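Local coordinates for phosphate ABC transporter, phosphate-binding protein (Clostridium perfringens, PDB 4Q8R) that probably captures inorganic phosphate with high affinity on the outer side of the cell membrane and delivers it to an ABC transporter for uptake, at residues A[77-82]-A[240-245]; A[15-20]-A[235-240]; A[120-125]-A[145-150]; A[101-106]-A[170-175]. All blocks are in the same frame, centred on the assembly; numbering follows the deposited sequence. Where two conformers were deposited one is given.

Contact 1 of 4, residues A[77-82]-A[240-245]; sequences AYDGIA and EHLIKV. With ZN (zinc ion), chain C.
After helix 231-239 the last modelled residues of the chain turn back along strand 71-86 and join it at a single antiparallel hydrogen-bonded pair, Tyr78 with Ile243. The helix ends in a Schellman motif: His241 has positive phi as its C-prime residue, and Leu242 N reaches back to Val237 O. At the bridge, Tyr78 N donates to Ile243 O at 2.9 Å, almost straight (171°) and in the carbonyl plane. The return bond, Ile243 N to Tyr78 O, is 2.8 Å long, but its donor stands 29° above the plane of the acceptor. Packing is tightest beside this pair. Leu242 splits its two methyls, CD1 resting 3.9 Å from Ala77 CB while CD2 presses to 3.1 Å from Asp79 OD1, the two side chains crossing obliquely. Ile243 folds its CD1 back over Tyr78 O at 3.5 Å. A water stitches the next step, donating to Asp79 OD1 and His241 O and accepting from Gly80 N. The periphery is looser: the Tyr78 ring leads away, Val245 is exposed, and the His241 ring leads away from the strand and binds a zinc ion through NE2 at 2.3 Å. Asp79 OD2 forms a salt bridge with Arg206 of strand 205-213 and OD1 a hydrogen bond with Ser174 of strand 169-174, while Leu242 packs on Val237 of helix 231-239 and Val17 of helix 15-28.

Contact 2 of 4, residues A[15-20]-A[235-240]; sequences GPVMEA and DIVAKE. With ZN (zinc ion), chain D.
Two helices of the periplasmic binding protein fold, one from each end of the chain, pack here: 15-20, the first turns of helix 15-28, and 235-239, the close of helix 231-239. Their axes come within 9.5 Å and run closer to antiparallel than parallel, at 141°. Val17 is the central side chain. Its CG1 takes the crowded position between backbone N and carbonyl carbon, which sets CG2 anti to the N and directs that methyl among Ile236, Val237 and Glu240, 3.8 Å from Val237 CA. One turn on, Ala20 points toward the other helix, and its CB meets Ile236 CG2 at 3.6 Å, the methyl that is itself anti to the backbone N. Glu240, the residue at which the helix breaks, closes the other end. With CG anti to the carbonyl carbon (chi1 -63°), its CB and CG lie obliquely across Val17; the bend at chi2 (-68°) then swings the carboxylate over the first turn of helix 15-28 with one oxygen toward each neighbour: OE1 is 3.7 Å from Pro16 CB, while OE2 faces the methyl of Ala20. On another side of helix 231-239, Asp235 binds a zinc ion through OD2 at 2.0 Å together with Glu231, and its OD1 forms a salt bridge with Lys244. One water spans the two helices beside the carboxylate, donating to Pro16 O at 2.9 Å and, over a longer 3.3 Å, to Glu240 OE2.

Contact 3 of 4, residues A[120-125]-A[145-150]; sequences IVVVSR and ELTVNS. With PO4 (phosphate ion), chain B.
Strand 121-125 leads to a bound phosphate ion, probably in the ligand site of this binding protein, and the loop 145-150 packs along one side of it. Arg125 points away from the loop, its chain bent at chi2 and chi3 so that the guanidinium turns to the bound phosphate ion. NH2 meets phosphate O2 edge-on, in the plane of the group, at 2.8 Å and 163°; the bond from NH1 to phosphate O3 is weak, bent to 129°. Ser11, Thr12, Ser13, Ser41, Ser129 and Thr131 supply further hydrogen bonds to the ion, consistent with a ligand pocket lined by hydroxyls. Val122 and Ser124 face the loop instead. The loop is shaped by a type I beta turn from Thr147 to Ser150, reinforced by an ST turn in which Asn149 N donates to Thr147 OG1 at 3.0 Å. With OG1 anti to the backbone N, the Thr147 methyl CG2 is left in the crowded position and meets Val122 CG1 tip to tip at 4.1 Å. This turn delivers the chain into strand 151-153, which lies parallel to strand 121-125 in the sheet; a CA-H...O contact from Ser150 CA to Val122 O, 3.3 Å, marks where the two begin to run together. Farther along, Ser124 OG lies 3.0 Å from Ser150 OG and is pressed by Leu146, whose CD1 comes to 3.2 Å from the same Ser124 OG. At the start of the strand, a water accepts from Val122 N at 2.9 Å and donates to Ile120 O and Asn149 O.

Contact 4 of 4, residues A[101-106]-A[170-175]; sequences DIYTGK and IGYISF
With chi1 at -89°, Tyr103 sends its ring from the end of helix 96-103 onto strand 169-174, where Tyr172, its CG held in the crowded position between backbone N and carbonyl carbon (chi1 51°), raises its own ring to meet it. This is helix-on-sheet packing within the binding protein fold, and all the touching residues are buried. The two rings cross obliquely, planes 49° apart and centroids separated by 5.7 Å. Their closest carbons are Tyr103 CE2 and Tyr172 CE2, at 3.7 Å. Phe135 binds the pair together, stacking on Tyr172 and meeting Tyr103 edge-to-face. Both phenols tie the rings to strand 121-125: Tyr103 OH bonds to Val123 O and Tyr172 OH to Arg125 N, so a buried aromatic pair also satisfies backbone groups of segment 120-125, which carries the arginine bound to phosphate. Beside the tyrosines, Ile102 and Ile170 reach toward each other, tip to tip, CG2 to CG2 at 4.1 Å. The Ile170 methyl occupies the crowded rotamer position and touches Tyr103 as well. The helix then finishes in a Schellman motif at Gly105, whose positive phi suits glycine and whose N bonds back to Ile102 O. The strand backbone itself comes close to the phenol: Tyr103 OH rests 3.4 Å from Gly171 CA.

In the fold
Contacts 1 and 4 are buried, and both draw on neighbouring strands of one sheet, 71-86 and 169-174, joined where Ala82 N bonds to Ile173 O and packs against Phe175. Contacts 2 and 3 are only partly buried and lie on opposite sides of the chain's centre. The C-terminal segment serves contacts 1 and 2 alike, with Glu240 common to both and Ala77 packed on Val237. Contacts 3 and 4 share no residue but touch through Tyr103, whose backbone O receives Thr147 N. Chemistry follows place: main-chain bridging in contact 1, aliphatic helix packing in contact 2, hydroxyls and water in contact 3, and aromatic packing in contact 4.

Contact 1 of 4, residues A[77-82]-A[240-245]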
loop_
_atom_site.group_PDB
_atom_site.type_symbol
_atom_site.label_atom_id
_atom_site.label_comp_id
_atom_site.label_asym_id
_atom_site.label_seq_id
_atom_site.Cartn_x
_atom_site.Cartn_y
_atom_site.Cartn_z
ATOM N N ALA A 77 -6.804 4.799 -8.042
ATOM C CA ALA A 77 -7.540 3.938 -7.088
ATOM C C ALA A 77 -7.406 4.538 -5.695
ATOM O O ALA A 77 -6.531 5.397 -5.458
ATOM C CB ALA A 77 -7.041 2.509 -7.095
ATOM N N TYR A 78 -8.274 4.088 -4.789
ATOM C CA TYR A 78 -8.023 4.254 -3.349
ATOM C C TYR A 78 -7.803 2.855 -2.805
ATOM O O TYR A 78 -8.225 1.862 -3.415
ATOM C CB TYR A 78 -9.142 5.064 -2.683
ATOM C CG TYR A 78 -8.732 6.153 -1.795
ATOM C CD1 TYR A 78 -8.292 7.393 -2.300
ATOM C CD2 TYR A 78 -8.765 5.964 -0.373
ATOM C CE1 TYR A 78 -7.887 8.402 -1.407
ATOM C CE2 TYR A 78 -8.371 6.956 0.513
ATOM C CZ TYR A 78 -7.924 8.170 0.010
ATOM O OH TYR A 78 -7.503 9.126 0.922
ATOM N N ASP A 79 -7.094 2.767 -1.688
ATOM C CA ASP A 79 -6.632 1.514 -1.148
ATOM C C ASP A 79 -6.687 1.532 0.391
ATOM O O ASP A 79 -6.153 2.455 1.041
ATOM C CB ASP A 79 -5.195 1.241 -1.585
ATOM C CG ASP A 79 -4.631 -0.065 -1.049
ATOM O OD1 ASP A 79 -5.182 -1.157 -1.267
ATOM O OD2 ASP A 79 -3.558 -0.040 -0.449
ATOM N N GLY A 80 -7.281 0.501 0.968
ATOM C CA GLY A 80 -7.242 0.290 2.379
ATOM C C GLY A 80 -5.941 -0.347 2.800
ATOM O O GLY A 80 -5.294 -1.081 2.037
ATOM N N ILE A 81 -5.540 -0.036 4.024
ATOM C CA ILE A 81 -4.378 -0.697 4.618
ATOM C C ILE A 81 -4.958 -1.593 5.757
ATOM O O ILE A 81 -5.596 -1.102 6.712
ATOM C CB ILE A 81 -3.385 0.270 5.213
ATOM C CG1 ILE A 81 -2.816 1.213 4.101
ATOM C CG2 ILE A 81 -2.260 -0.487 5.943
ATOM C CD1 ILE A 81 -1.970 2.312 4.625
ATOM N N ALA A 82 -4.694 -2.871 5.628
ATOM C CA ALA A 82 -5.059 -3.866 6.625
ATOM C C ALA A 82 -3.918 -4.036 7.628
ATOM O O ALA A 82 -2.772 -3.932 7.298
ATOM C CB ALA A 82 -5.313 -5.193 5.971
ATOM N N GLU A 240 -8.792 -6.200 -7.933
ATOM C CA GLU A 240 -7.580 -6.250 -7.092
ATOM C C GLU A 240 -7.867 -5.761 -5.655
ATOM O O GLU A 240 -6.933 -5.425 -4.933
ATOM C CB GLU A 240 -6.469 -5.451 -7.775
ATOM C CG GLU A 240 -6.061 -6.020 -9.098
ATOM C CD GLU A 240 -5.366 -7.361 -9.016
ATOM O OE1 GLU A 240 -4.696 -7.619 -8.031
ATOM O OE2 GLU A 240 -5.432 -8.146 -9.977
ATOM N N HIS A 241 -9.145 -5.757 -5.242
ATOM C CA HIS A 241 -9.592 -5.332 -3.912
ATOM C C HIS A 241 -9.318 -3.861 -3.559
ATOM O O HIS A 241 -9.219 -3.474 -2.414
ATOM C CB HIS A 241 -8.964 -6.232 -2.865
ATOM C CG HIS A 241 -9.032 -7.677 -3.223
ATOM N ND1 HIS A 241 -10.238 -8.328 -3.418
ATOM C CD2 HIS A 241 -8.068 -8.593 -3.468
ATOM C CE1 HIS A 241 -10.011 -9.590 -3.742
ATOM N NE2 HIS A 241 -8.701 -9.779 -3.770
ATOM N N LEU A 242 -9.297 -3.035 -4.586
ATOM C CA LEU A 242 -9.179 -1.602 -4.448
ATOM C C LEU A 242 -10.496 -0.885 -4.577
ATOM O O LEU A 242 -11.521 -1.499 -4.911
ATOM C CB LEU A 242 -8.210 -1.101 -5.476
ATOM C CG LEU A 242 -6.850 -1.829 -5.541
ATOM C CD1 LEU A 242 -5.998 -1.256 -6.665
ATOM C CD2 LEU A 242 -6.082 -1.765 -4.204
ATOM N N ILE A 243 -10.478 0.410 -4.381
ATOM C CA ILE A 243 -11.660 1.246 -4.475
ATOM C C ILE A 243 -11.572 2.107 -5.724
ATOM O O ILE A 243 -10.576 2.785 -5.954
ATOM C CB ILE A 243 -11.792 2.150 -3.241
ATOM C CG1 ILE A 243 -12.049 1.331 -1.969
ATOM C CG2 ILE A 243 -12.876 3.192 -3.425
ATOM C CD1 ILE A 243 -10.825 0.600 -1.455
ATOM N N LYS A 244 -12.608 2.059 -6.564
ATOM C CA LYS A 244 -12.607 2.808 -7.788
ATOM C C LYS A 244 -12.563 4.292 -7.531
ATOM O O LYS A 244 -13.150 4.805 -6.562
ATOM C CB LYS A 244 -13.871 2.495 -8.649
ATOM C CG LYS A 244 -13.915 1.083 -9.171
ATOM C CD LYS A 244 -15.201 0.897 -10.001
ATOM C CE LYS A 244 -15.365 -0.518 -10.491
ATOM N NZ LYS A 244 -16.587 -0.760 -11.359
ATOM N N VAL A 245 -11.797 4.955 -8.364
ATOM C CA VAL A 245 -11.841 6.361 -8.596
ATOM C C VAL A 245 -10.659 7.262 -8.483
ATOM O O VAL A 245 -9.524 6.796 -8.459
ATOM C CB VAL A 245 -13.158 6.967 -8.120
ATOM C CG1 VAL A 245 -12.967 8.306 -7.515
ATOM C CG2 VAL A 245 -14.060 7.020 -9.302
HETATM ZN ZN ZN C . -7.515 -11.521 -4.732
HETATM O O HOH W 1 -7.887 -1.431 -1.074
#

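Contact 2 of 4, residues A[15-20]-A[235-240]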
loop_
_atom_site.group_PDB
_atom_site.type_symbol
_atom_site.label_atom_id
_atom_site.label_comp_id
_atom_site.label_asym_id
_atom_site.label_seq_id
_atom_site.Cartn_x
_atom_site.Cartn_y
_atom_site.Cartn_z
ATOM N N GLY A 15 1.784 -2.585 -7.327
ATOM C CA GLY A 15 2.313 -3.548 -8.284
ATOM C C GLY A 15 1.276 -4.557 -8.841
ATOM O O GLY A 15 1.200 -4.708 -10.065
ATOM N N PRO A 16 0.451 -5.208 -7.964
ATOM C CA PRO A 16 -0.456 -6.224 -8.500
ATOM C C PRO A 16 -1.433 -5.584 -9.495
ATOM O O PRO A 16 -1.616 -6.114 -10.607
ATOM C CB PRO A 16 -1.176 -6.735 -7.252
ATOM C CG PRO A 16 -0.035 -6.698 -6.211
ATOM C CD PRO A 16 0.620 -5.365 -6.504
ATOM N N VAL A 17 -2.007 -4.440 -9.149
ATOM C CA VAL A 17 -2.973 -3.811 -10.085
ATOM C C VAL A 17 -2.334 -3.265 -11.333
ATOM O O VAL A 17 -2.894 -3.375 -12.435
ATOM C CB VAL A 17 -3.885 -2.777 -9.390
ATOM C CG1 VAL A 17 -3.198 -1.473 -8.995
ATOM C CG2 VAL A 17 -5.116 -2.463 -10.262
ATOM N N MET A 18 -1.161 -2.660 -11.208
ATOM C CA MET A 18 -0.484 -2.207 -12.373
ATOM C C MET A 18 -0.132 -3.319 -13.347
ATOM O O MET A 18 -0.264 -3.151 -14.611
ATOM C CB MET A 18 0.826 -1.459 -11.959
ATOM C CG MET A 18 1.374 -0.566 -13.095
ATOM S SD MET A 18 0.260 0.798 -13.571
ATOM C CE MET A 18 0.124 1.755 -12.134
ATOM N N GLU A 19 0.278 -4.496 -12.831
ATOM C CA GLU A 19 0.565 -5.646 -13.704
ATOM C C GLU A 19 -0.754 -6.094 -14.425
ATOM O O GLU A 19 -0.766 -6.384 -15.639
ATOM C CB GLU A 19 1.096 -6.856 -12.934
ATOM C CG GLU A 19 2.466 -6.645 -12.246
ATOM C CD GLU A 19 2.905 -7.857 -11.410
ATOM O OE1 GLU A 19 2.196 -8.920 -11.381
ATOM O OE2 GLU A 19 3.974 -7.747 -10.807
ATOM N N ALA A 20 -1.848 -6.128 -13.686
ATOM C CA ALA A 20 -3.146 -6.529 -14.279
ATOM C C ALA A 20 -3.569 -5.537 -15.340
ATOM O O ALA A 20 -4.090 -5.918 -16.435
ATOM C CB ALA A 20 -4.191 -6.629 -13.177
ATOM N N ASP A 235 -12.607 -1.501 -13.416
ATOM C CA ASP A 235 -13.023 -2.852 -13.018
ATOM C C ASP A 235 -11.845 -3.712 -12.595
ATOM O O ASP A 235 -11.984 -4.542 -11.686
ATOM C CB ASP A 235 -13.744 -3.612 -14.163
ATOM C CG ASP A 235 -15.139 -3.083 -14.446
ATOM O OD1 ASP A 235 -15.730 -2.430 -13.572
ATOM O OD2 ASP A 235 -15.606 -3.344 -15.612
ATOM N N ILE A 236 -10.680 -3.508 -13.236
ATOM C CA ILE A 236 -9.469 -4.233 -12.846
ATOM C C ILE A 236 -9.025 -3.764 -11.433
ATOM O O ILE A 236 -8.665 -4.585 -10.632
ATOM C CB ILE A 236 -8.333 -4.015 -13.898
ATOM C CG1 ILE A 236 -8.673 -4.797 -15.188
ATOM C CG2 ILE A 236 -6.984 -4.426 -13.387
ATOM C CD1 ILE A 236 -7.972 -4.343 -16.457
ATOM N N VAL A 237 -9.155 -2.469 -11.144
ATOM C CA VAL A 237 -8.860 -1.901 -9.816
ATOM C C VAL A 237 -9.759 -2.590 -8.814
ATOM O O VAL A 237 -9.290 -3.082 -7.770
ATOM C CB VAL A 237 -9.102 -0.367 -9.850
ATOM C CG1 VAL A 237 -9.564 0.287 -8.567
ATOM C CG2 VAL A 237 -7.935 0.350 -10.523
ATOM N N ALA A 238 -11.066 -2.646 -9.137
ATOM C CA ALA A 238 -12.013 -3.306 -8.189
ATOM C C ALA A 238 -11.641 -4.770 -7.957
ATOM O O ALA A 238 -11.770 -5.262 -6.816
ATOM C CB ALA A 238 -13.462 -3.239 -8.684
ATOM N N LYS A 239 -11.245 -5.482 -9.023
ATOM C CA LYS A 239 -10.900 -6.931 -8.910
ATOM C C LYS A 239 -9.658 -7.199 -8.027
ATOM O O LYS A 239 -9.501 -8.291 -7.483
ATOM C CB LYS A 239 -10.787 -7.617 -10.288
ATOM C CG LYS A 239 -12.162 -7.891 -10.885
ATOM C CD LYS A 239 -12.088 -8.239 -12.379
ATOM C CE LYS A 239 -11.435 -9.595 -12.617
ATOM N NZ LYS A 239 -12.176 -10.370 -13.675
ATOM N N GLU A 240 -8.792 -6.200 -7.933
ATOM C CA GLU A 240 -7.580 -6.250 -7.092
ATOM C C GLU A 240 -7.867 -5.761 -5.655
ATOM O O GLU A 240 -6.933 -5.425 -4.933
ATOM C CB GLU A 240 -6.469 -5.451 -7.775
ATOM C CG GLU A 240 -6.061 -6.020 -9.098
ATOM C CD GLU A 240 -5.366 -7.361 -9.016
ATOM O OE1 GLU A 240 -4.696 -7.619 -8.031
ATOM O OE2 GLU A 240 -5.432 -8.146 -9.977
HETATM ZN ZN ZN D . -17.527 -2.656 -15.589
HETATM O O HOH W 2 -2.318 -8.932 -10.516
#

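Contact 3 of 4, residues A[120-125]-A[145-150]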
loop_
_atom_site.group_PDB
_atom_site.type_symbol
_atom_site.label_atom_id
_atom_site.label_comp_id
_atom_site.label_asym_id
_atom_site.label_seq_id
_atom_site.Cartn_x
_atom_site.Cartn_y
_atom_site.Cartn_z
ATOM N N ILE A 120 4.562 -9.820 21.161
ATOM C CA ILE A 120 4.152 -9.358 19.868
ATOM C C ILE A 120 5.389 -9.158 19.004
ATOM O O ILE A 120 6.364 -8.540 19.467
ATOM C CB ILE A 120 3.357 -8.031 19.953
ATOM C CG1 ILE A 120 2.135 -8.146 20.856
ATOM C CG2 ILE A 120 2.989 -7.495 18.547
ATOM C CD1 ILE A 120 1.430 -6.878 21.148
ATOM N N VAL A 121 5.385 -9.703 17.788
ATOM C CA VAL A 121 6.463 -9.496 16.848
ATOM C C VAL A 121 5.930 -8.392 15.934
ATOM O O VAL A 121 5.105 -8.637 15.021
ATOM C CB VAL A 121 6.863 -10.785 16.109
ATOM C CG1 VAL A 121 7.894 -10.521 14.992
ATOM C CG2 VAL A 121 7.375 -11.836 17.112
ATOM N N VAL A 122 6.397 -7.195 16.153
ATOM C CA VAL A 122 5.970 -6.002 15.398
ATOM C C VAL A 122 6.731 -5.948 14.089
ATOM O O VAL A 122 7.971 -5.988 14.073
ATOM C CB VAL A 122 6.184 -4.689 16.215
ATOM C CG1 VAL A 122 5.781 -3.493 15.418
ATOM C CG2 VAL A 122 5.447 -4.713 17.515
ATOM N N VAL A 123 6.003 -5.836 12.977
ATOM C CA VAL A 123 6.596 -5.756 11.671
ATOM C C VAL A 123 6.221 -4.445 10.998
ATOM O O VAL A 123 5.049 -4.098 10.885
ATOM C CB VAL A 123 6.277 -6.981 10.735
ATOM C CG1 VAL A 123 7.168 -6.992 9.521
ATOM C CG2 VAL A 123 6.386 -8.294 11.496
ATOM N N SER A 124 7.261 -3.751 10.515
ATOM C CA SER A 124 7.139 -2.490 9.804
ATOM C C SER A 124 7.748 -2.658 8.437
ATOM O O SER A 124 8.539 -3.597 8.176
ATOM C CB SER A 124 7.876 -1.324 10.495
ATOM O OG SER A 124 7.240 -0.998 11.702
ATOM N N ARG A 125 7.305 -1.790 7.502
ATOM C CA ARG A 125 7.905 -1.707 6.207
ATOM C C ARG A 125 9.223 -0.875 6.316
ATOM O O ARG A 125 9.464 -0.215 7.338
ATOM C CB ARG A 125 6.954 -1.066 5.238
ATOM C CG ARG A 125 5.825 -2.016 4.759
ATOM C CD ARG A 125 6.321 -3.101 3.814
ATOM N NE ARG A 125 6.995 -2.518 2.645
ATOM C CZ ARG A 125 6.381 -1.846 1.652
ATOM N NH1 ARG A 125 5.053 -1.874 1.556
ATOM N NH2 ARG A 125 7.115 -1.235 0.727
ATOM N N GLU A 145 9.210 7.317 16.881
ATOM C CA GLU A 145 8.481 6.581 17.879
ATOM C C GLU A 145 8.301 5.093 17.622
ATOM O O GLU A 145 7.820 4.363 18.500
ATOM C CB GLU A 145 7.163 7.243 18.118
ATOM C CG GLU A 145 7.272 8.681 18.582
ATOM C CD GLU A 145 5.924 9.337 18.702
ATOM O OE1 GLU A 145 5.247 9.470 17.706
ATOM O OE2 GLU A 145 5.507 9.718 19.797
ATOM N N LEU A 146 8.609 4.641 16.426
ATOM C CA LEU A 146 8.476 3.235 16.114
ATOM C C LEU A 146 9.368 2.408 17.075
ATOM O O LEU A 146 10.568 2.717 17.246
ATOM C CB LEU A 146 8.875 2.965 14.723
ATOM C CG LEU A 146 8.930 1.545 14.216
ATOM C CD1 LEU A 146 7.532 0.950 14.238
ATOM C CD2 LEU A 146 9.506 1.534 12.813
ATOM N N THR A 147 8.825 1.377 17.693
ATOM C CA THR A 147 9.623 0.533 18.538
ATOM C C THR A 147 10.906 0.005 17.907
ATOM O O THR A 147 10.917 -0.451 16.736
ATOM C CB THR A 147 8.844 -0.679 19.144
ATOM O OG1 THR A 147 9.761 -1.466 19.908
ATOM C CG2 THR A 147 8.187 -1.535 18.067
ATOM N N VAL A 148 11.981 0.070 18.720
ATOM C CA VAL A 148 13.270 -0.396 18.285
ATOM C C VAL A 148 13.250 -1.890 18.061
ATOM O O VAL A 148 14.135 -2.465 17.385
ATOM C CB VAL A 148 14.460 0.015 19.311
ATOM C CG1 VAL A 148 14.394 1.506 19.662
ATOM C CG2 VAL A 148 14.357 -0.784 20.567
ATOM N N ASN A 149 12.268 -2.558 18.640
ATOM C CA ASN A 149 12.159 -4.005 18.463
ATOM C C ASN A 149 11.337 -4.403 17.237
ATOM O O ASN A 149 11.108 -5.549 17.036
ATOM C CB ASN A 149 11.564 -4.586 19.725
ATOM C CG ASN A 149 12.545 -4.412 20.880
ATOM O OD1 ASN A 149 13.740 -4.616 20.695
ATOM N ND2 ASN A 149 12.057 -4.102 22.064
ATOM N N SER A 150 10.960 -3.458 16.397
ATOM C CA SER A 150 10.204 -3.748 15.149
ATOM C C SER A 150 11.125 -4.508 14.188
ATOM O O SER A 150 12.291 -4.158 14.020
ATOM C CB SER A 150 9.771 -2.453 14.511
ATOM O OG SER A 150 8.916 -2.765 13.380
HETATM P P PO4 B . 4.684 0.838 -0.927
HETATM O O1 PO4 B . 5.278 2.217 -1.252
HETATM O O2 PO4 B . 5.567 -0.278 -1.446
HETATM O O3 PO4 B . 4.360 0.742 0.557
HETATM O O4 PO4 B . 3.294 0.763 -1.643
HETATM O O HOH W 3 8.457 -6.558 18.162
#

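Contact 4 of 4, residues A[101-106]-A[170-175]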
loop_
_atom_site.group_PDB
_atom_site.type_symbol
_atom_site.label_atom_id
_atom_site.label_comp_id
_atom_site.label_asym_id
_atom_site.label_seq_id
_atom_site.Cartn_x
_atom_site.Cartn_y
_atom_site.Cartn_z
ATOM N N ASP A 101 -0.173 1.943 20.283
ATOM C CA ASP A 101 0.529 1.370 21.447
ATOM C C ASP A 101 1.383 0.183 21.106
ATOM O O ASP A 101 2.490 0.036 21.644
ATOM C CB ASP A 101 -0.488 0.944 22.506
ATOM C CG ASP A 101 -1.125 2.092 23.225
ATOM O OD1 ASP A 101 -0.742 3.294 23.049
ATOM O OD2 ASP A 101 -2.008 1.809 24.056
ATOM N N ILE A 102 0.937 -0.685 20.204
ATOM C CA ILE A 102 1.766 -1.753 19.718
ATOM C C ILE A 102 2.990 -1.247 18.963
ATOM O O ILE A 102 4.138 -1.661 19.227
ATOM C CB ILE A 102 0.957 -2.703 18.773
ATOM C CG1 ILE A 102 -0.207 -3.380 19.573
ATOM C CG2 ILE A 102 1.821 -3.769 18.144
ATOM C CD1 ILE A 102 -1.225 -3.929 18.613
ATOM N N TYR A 103 2.777 -0.355 18.024
ATOM C CA TYR A 103 3.873 0.088 17.142
ATOM C C TYR A 103 4.877 0.987 17.861
ATOM O O TYR A 103 6.013 1.088 17.422
ATOM C CB TYR A 103 3.330 0.683 15.843
ATOM C CG TYR A 103 3.153 -0.402 14.836
ATOM C CD1 TYR A 103 1.967 -1.205 14.850
ATOM C CD2 TYR A 103 4.082 -0.691 13.896
ATOM C CE1 TYR A 103 1.878 -2.266 14.017
ATOM C CE2 TYR A 103 3.984 -1.749 13.032
ATOM C CZ TYR A 103 2.869 -2.571 13.118
ATOM O OH TYR A 103 2.732 -3.655 12.289
ATOM N N THR A 104 4.505 1.592 18.958
ATOM C CA THR A 104 5.453 2.415 19.707
ATOM C C THR A 104 6.064 1.639 20.849
ATOM O O THR A 104 6.803 2.212 21.654
ATOM C CB THR A 104 4.779 3.704 20.247
ATOM O OG1 THR A 104 3.708 3.377 21.141
ATOM C CG2 THR A 104 4.260 4.599 19.107
ATOM N N GLY A 105 5.693 0.376 21.014
ATOM C CA GLY A 105 6.288 -0.486 22.029
ATOM C C GLY A 105 5.695 -0.335 23.423
ATOM O O GLY A 105 6.255 -0.837 24.404
ATOM N N LYS A 106 4.575 0.374 23.569
ATOM C CA LYS A 106 3.922 0.470 24.852
ATOM C C LYS A 106 3.286 -0.853 25.269
ATOM O O LYS A 106 3.389 -1.312 26.421
ATOM C CB LYS A 106 2.931 1.600 24.845
ATOM C CG LYS A 106 2.352 1.878 26.197
ATOM C CD LYS A 106 1.076 2.642 26.040
ATOM C CE LYS A 106 1.405 4.085 25.723
ATOM N NZ LYS A 106 2.323 4.586 26.778
ATOM N N ILE A 170 2.490 -9.107 13.693
ATOM C CA ILE A 170 1.502 -8.182 13.223
ATOM C C ILE A 170 2.220 -7.305 12.180
ATOM O O ILE A 170 3.406 -6.887 12.378
ATOM C CB ILE A 170 0.873 -7.376 14.344
ATOM C CG1 ILE A 170 -0.253 -6.510 13.815
ATOM C CG2 ILE A 170 1.913 -6.499 15.143
ATOM C CD1 ILE A 170 -1.128 -5.864 14.864
ATOM N N GLY A 171 1.547 -7.032 11.052
ATOM C CA GLY A 171 2.094 -6.126 10.029
ATOM C C GLY A 171 0.978 -5.361 9.379
ATOM O O GLY A 171 -0.168 -5.528 9.725
ATOM N N TYR A 172 1.329 -4.500 8.413
ATOM C CA TYR A 172 0.335 -3.738 7.669
ATOM C C TYR A 172 0.624 -3.859 6.193
ATOM O O TYR A 172 1.743 -3.922 5.749
ATOM C CB TYR A 172 0.289 -2.300 8.142
ATOM C CG TYR A 172 1.660 -1.609 8.189
ATOM C CD1 TYR A 172 2.289 -1.142 7.020
ATOM C CD2 TYR A 172 2.305 -1.385 9.415
ATOM C CE1 TYR A 172 3.510 -0.464 7.096
ATOM C CE2 TYR A 172 3.531 -0.764 9.462
ATOM C CZ TYR A 172 4.113 -0.328 8.324
ATOM O OH TYR A 172 5.326 0.329 8.363
ATOM N N ILE A 173 -0.448 -3.889 5.421
ATOM C CA ILE A 173 -0.339 -4.175 4.012
ATOM C C ILE A 173 -1.578 -3.743 3.272
ATOM O O ILE A 173 -2.667 -3.720 3.829
ATOM C CB ILE A 173 -0.138 -5.675 3.845
ATOM C CG1 ILE A 173 0.452 -6.031 2.508
ATOM C CG2 ILE A 173 -1.456 -6.478 4.080
ATOM C CD1 ILE A 173 0.932 -7.440 2.419
ATOM N N SER A 174 -1.428 -3.378 2.004
ATOM C CA SER A 174 -2.574 -3.076 1.133
ATOM C C SER A 174 -3.588 -4.253 1.115
ATOM O O SER A 174 -3.192 -5.418 1.083
ATOM C CB SER A 174 -2.057 -2.885 -0.288
ATOM O OG SER A 174 -3.094 -2.962 -1.256
ATOM N N PHE A 175 -4.863 -3.909 1.059
ATOM C CA PHE A 175 -5.926 -4.891 0.936
ATOM C C PHE A 175 -5.678 -5.796 -0.289
ATOM O O PHE A 175 -6.167 -6.963 -0.327
ATOM C CB PHE A 175 -7.242 -4.191 0.678
ATOM C CG PHE A 175 -7.909 -3.552 1.865
ATOM C CD1 PHE A 175 -7.309 -3.413 3.133
ATOM C CD2 PHE A 175 -9.246 -3.040 1.697
ATOM C CE1 PHE A 175 -7.992 -2.813 4.148
ATOM C CE2 PHE A 175 -9.934 -2.492 2.739
ATOM C CZ PHE A 175 -9.287 -2.338 3.989
#